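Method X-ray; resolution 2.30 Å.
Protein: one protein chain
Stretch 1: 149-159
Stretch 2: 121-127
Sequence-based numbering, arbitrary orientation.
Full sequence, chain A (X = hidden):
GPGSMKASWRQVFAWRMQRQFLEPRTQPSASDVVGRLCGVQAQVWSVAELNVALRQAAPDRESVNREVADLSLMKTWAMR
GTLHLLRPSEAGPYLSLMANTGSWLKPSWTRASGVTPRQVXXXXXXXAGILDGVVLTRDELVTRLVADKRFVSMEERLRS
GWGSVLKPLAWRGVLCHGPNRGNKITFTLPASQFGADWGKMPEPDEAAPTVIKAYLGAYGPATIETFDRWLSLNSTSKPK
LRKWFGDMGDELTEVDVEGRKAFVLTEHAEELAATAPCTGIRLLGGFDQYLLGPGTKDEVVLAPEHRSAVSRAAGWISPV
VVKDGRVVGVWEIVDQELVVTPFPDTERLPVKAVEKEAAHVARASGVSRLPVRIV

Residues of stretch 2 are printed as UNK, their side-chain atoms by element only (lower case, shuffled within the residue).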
# COMPACT_ATOMS: atom_id res chain seq x y z
N LYS A 149 -29.49 5.62 20.88
CA LYS A 149 -30.25 6.86 20.79
C LYS A 149 -29.42 7.96 20.15
O LYS A 149 -29.95 8.85 19.49
CB LYS A 149 -30.72 7.28 22.19
CG LYS A 149 -30.85 6.12 23.17
CD LYS A 149 -31.81 6.42 24.31
CE LYS A 149 -32.02 5.19 25.18
NZ LYS A 149 -33.41 5.12 25.72
N ARG A 150 -28.10 7.88 20.33
CA ARG A 150 -27.18 8.86 19.78
C ARG A 150 -27.03 8.73 18.26
O ARG A 150 -26.51 9.64 17.61
CB ARG A 150 -25.80 8.71 20.43
CG ARG A 150 -25.75 9.07 21.90
CD ARG A 150 -24.47 8.55 22.54
NE ARG A 150 -24.53 7.11 22.78
CZ ARG A 150 -23.48 6.37 23.12
NH1 ARG A 150 -22.28 6.91 23.25
NH2 ARG A 150 -23.64 5.06 23.32
N PHE A 151 -27.49 7.62 17.70
CA PHE A 151 -27.22 7.27 16.31
C PHE A 151 -28.49 6.98 15.50
O PHE A 151 -28.42 6.82 14.28
CB PHE A 151 -26.30 6.05 16.24
CG PHE A 151 -25.04 6.19 17.05
CD1 PHE A 151 -24.25 7.32 16.94
CD2 PHE A 151 -24.66 5.20 17.93
CE1 PHE A 151 -23.09 7.45 17.68
CE2 PHE A 151 -23.50 5.32 18.68
CZ PHE A 151 -22.72 6.45 18.55
N VAL A 152 -29.63 6.89 16.17
CA VAL A 152 -30.87 6.50 15.52
C VAL A 152 -31.25 7.47 14.40
O VAL A 152 -31.88 7.08 13.41
CB VAL A 152 -32.04 6.41 16.54
CG1 VAL A 152 -32.38 7.78 17.10
CG2 VAL A 152 -33.26 5.76 15.90
N SER A 153 -30.85 8.73 14.55
CA SER A 153 -31.17 9.75 13.56
C SER A 153 -30.20 9.71 12.37
O SER A 153 -30.41 10.39 11.37
CB SER A 153 -31.13 11.13 14.20
OG SER A 153 -29.89 11.37 14.84
N MSE A 154 -29.16 8.89 12.48
CA MSE A 154 -28.09 8.85 11.49
C MSE A 154 -28.19 7.67 10.53
O MSE A 154 -27.31 7.50 9.68
CB MSE A 154 -26.73 8.77 12.18
CG MSE A 154 -26.30 10.00 12.95
SE MSE A 154 -24.58 9.68 13.81
CE MSE A 154 -23.62 8.90 12.31
N GLU A 155 -29.23 6.86 10.66
CA GLU A 155 -29.29 5.58 9.96
C GLU A 155 -29.01 5.71 8.47
O GLU A 155 -28.23 4.94 7.91
CB GLU A 155 -30.66 4.91 10.18
CG GLU A 155 -30.74 3.51 9.58
CD GLU A 155 -31.98 2.75 10.00
OE1 GLU A 155 -32.83 3.33 10.72
OE2 GLU A 155 -32.12 1.58 9.60
N GLU A 156 -29.63 6.70 7.83
CA GLU A 156 -29.44 6.90 6.40
C GLU A 156 -28.00 7.31 6.08
O GLU A 156 -27.40 6.80 5.14
CB GLU A 156 -30.42 7.95 5.87
CG GLU A 156 -30.43 8.07 4.35
CD GLU A 156 -30.76 6.75 3.67
OE1 GLU A 156 -31.89 6.25 3.85
OE2 GLU A 156 -29.87 6.21 2.97
N ARG A 157 -27.47 8.24 6.86
CA ARG A 157 -26.10 8.71 6.67
C ARG A 157 -25.10 7.56 6.77
O ARG A 157 -24.14 7.48 6.00
CB ARG A 157 -25.74 9.78 7.70
CG ARG A 157 -26.47 11.11 7.53
CD ARG A 157 -26.00 11.86 6.29
NE ARG A 157 -26.35 13.27 6.34
CZ ARG A 157 -26.06 14.16 5.39
NH1 ARG A 157 -25.41 13.78 4.30
NH2 ARG A 157 -26.42 15.42 5.53
N LEU A 158 -25.32 6.66 7.72
CA LEU A 158 -24.37 5.59 8.01
C LEU A 158 -24.33 4.52 6.93
O LEU A 158 -23.26 4.02 6.58
CB LEU A 158 -24.68 4.94 9.36
CG LEU A 158 -24.32 5.77 10.60
CD1 LEU A 158 -24.85 5.10 11.86
CD2 LEU A 158 -22.82 5.98 10.71
N ARG A 159 -25.49 4.15 6.39
CA ARG A 159 -25.54 3.09 5.39
C ARG A 159 -24.96 3.53 4.06
O ARG A 159 -24.13 2.84 3.47
CB ARG A 159 -26.98 2.61 5.19
CG ARG A 159 -27.57 1.88 6.39
CD ARG A 159 -28.74 0.99 6.00
NE ARG A 159 -29.56 0.64 7.16
CZ ARG A 159 -29.27 -0.33 8.02
NH1 ARG A 159 -28.17 -1.06 7.87
NH2 ARG A 159 -30.08 -0.58 9.04
N UNK A 121 -16.24 10.49 17.51
CA UNK A 121 -15.71 9.98 18.78
C UNK A 121 -16.67 8.99 19.41
O UNK A 121 -16.26 7.93 19.89
o UNK A 121 -14.09 13.08 19.94
o UNK A 121 -13.51 11.60 18.42
c UNK A 121 -15.44 11.13 19.75
c UNK A 121 -14.26 12.00 19.33
N UNK A 122 -17.96 9.33 19.42
CA UNK A 122 -18.98 8.46 19.98
C UNK A 122 -19.00 7.13 19.24
O UNK A 122 -19.08 6.06 19.86
c UNK A 122 -20.49 10.33 20.82
c UNK A 122 -21.78 11.09 20.58
c UNK A 122 -20.35 9.12 19.92
o UNK A 122 -22.58 10.65 19.73
o UNK A 122 -22.00 12.13 21.23
N UNK A 123 -18.93 7.19 17.92
CA UNK A 123 -18.92 5.99 17.09
C UNK A 123 -17.69 5.14 17.35
O UNK A 123 -17.78 3.91 17.37
c UNK A 123 -20.33 6.89 15.13
c UNK A 123 -18.99 6.36 15.61
c UNK A 123 -21.35 5.76 15.04
c UNK A 123 -20.15 7.57 13.79
N UNK A 124 -16.55 5.79 17.53
CA UNK A 124 -15.31 5.09 17.82
C UNK A 124 -15.47 4.23 19.06
O UNK A 124 -15.15 3.04 19.06
c UNK A 124 -14.14 6.08 18.02
c UNK A 124 -12.86 5.35 18.41
o UNK A 124 -13.91 6.82 16.81
N UNK A 125 -15.99 4.84 20.12
CA UNK A 125 -16.21 4.16 21.39
C UNK A 125 -17.19 3.00 21.26
O UNK A 125 -16.94 1.90 21.74
o UNK A 125 -15.70 8.44 23.77
c UNK A 125 -16.41 7.45 23.48
o UNK A 125 -17.63 7.40 23.76
c UNK A 125 -15.76 6.29 22.75
c UNK A 125 -16.72 5.15 22.44
N UNK A 126 -18.32 3.26 20.61
CA UNK A 126 -19.40 2.29 20.57
C UNK A 126 -19.08 1.12 19.64
O UNK A 126 -19.40 -0.02 19.96
c UNK A 126 -21.95 2.27 20.62
o UNK A 126 -21.41 3.10 22.79
c UNK A 126 -22.07 2.27 22.13
o UNK A 126 -22.83 1.44 22.67
c UNK A 126 -20.70 2.97 20.13
N UNK A 127 -18.43 1.41 18.52
CA UNK A 127 -18.05 0.36 17.58
C UNK A 127 -17.03 -0.58 18.24
O UNK A 127 -17.10 -1.79 18.08
c UNK A 127 -17.46 0.95 16.27
c UNK A 127 -16.70 -0.10 15.47
c UNK A 127 -18.58 1.54 15.43
O HOH W 1 -25.22 12.10 18.29
O HOH W 2 -19.75 6.04 24.52

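Position 121 opens the helical stretch with four side-chain atoms, two carbons in a row and two oxygens on the second. The side chain is out of reach of stretch 1. A one-methylene arm ending in a carboxylate is aspartate. The contact leaves Asp121 free, and one of its oxygens is hydrogen-bonded elsewhere in the structure.

Position 122 carries three carbons in an unbranched run, the third bearing two oxygens. The CA-to-CB bond points toward stretch 1; the first carbon, CB, lies 3.8 Å from CZ of Phe151, at the edge of the ring, and one oxygen comes to 3.8 Å from CB of Arg150. This is glutamate. Glu122 thus meets the aromatic residue through its aliphatic base. Its acid end finds a water instead, which donates a weak bond to Glu122 OE1 at 3.3 Å and a better one to the backbone O of Arg150 at 2.9 Å.

Position 123 has four carbons and no heteroatom, forked at the second. The CA-to-CB bond runs sideways, but the end of the side chain comes nearer to stretch 1, and its two tip carbons have different partners: one sits over a face of the Phe151 ring, the other lies near Met154 CE and Leu158 CD2. This is leucine. Leu123 CD2 is 3.8 Å from the centroid of the Phe151 ring and 19° off its normal, a CH-pi contact. Leu123 CD1 reaches CE of Met154, a selenomethionine, at 4.0 Å and CD2 of Leu158 at 4.4 Å.

Position 124 shows one carbon carrying an oxygen and a second carbon, out of reach of stretch 1. This compact beta-branched hydroxyl is threonine.

Position 125 repeats the three-carbon chain with two terminal oxygens. The CA-to-CB bond points toward stretch 1, but the nearer oxygen stays 4.7 Å from Arg150 NH1, and a water closes the gap. It is another glutamate: the water donates to Glu125 OE1 at 2.6 Å and accepts from Arg150 NH1 at 3.0 Å.

Position 126 is built the same way but makes direct contact, one oxygen lying 3.0 Å from Arg150 NH2, at the edge of the guanidinium, and CB 3.9 Å from CE2 of Phe151. It is a third glutamate. Glu126 OE2 and Arg150 NH2 form a salt bridge; the hydrogen bond within it is weak, its N-H...acceptor angle being 143°.

Position 127 has three carbons, one carrying the other two; its CA-to-CB bond runs sideways and it makes no contact here. It is valine, and Val127 is buried.

The contact centres on Phe151: Leu123 covers one face of the ring, Glu122 CB lies at the ring edge, and Glu126 CB also packs against the ring. Both glutamates sit one helical turn apart, as the backbone bond from Glu126 N to Glu122 O at 3.0 Å confirms. Beside this apolar patch, Arg150 gathers the charge, binding Glu126 directly and Glu125 through water. The rule to read is economical: one leucine serves the buried side, and acidic neighbours lend both carbon and charge.

Stretch 2 121-127: DELTEEV
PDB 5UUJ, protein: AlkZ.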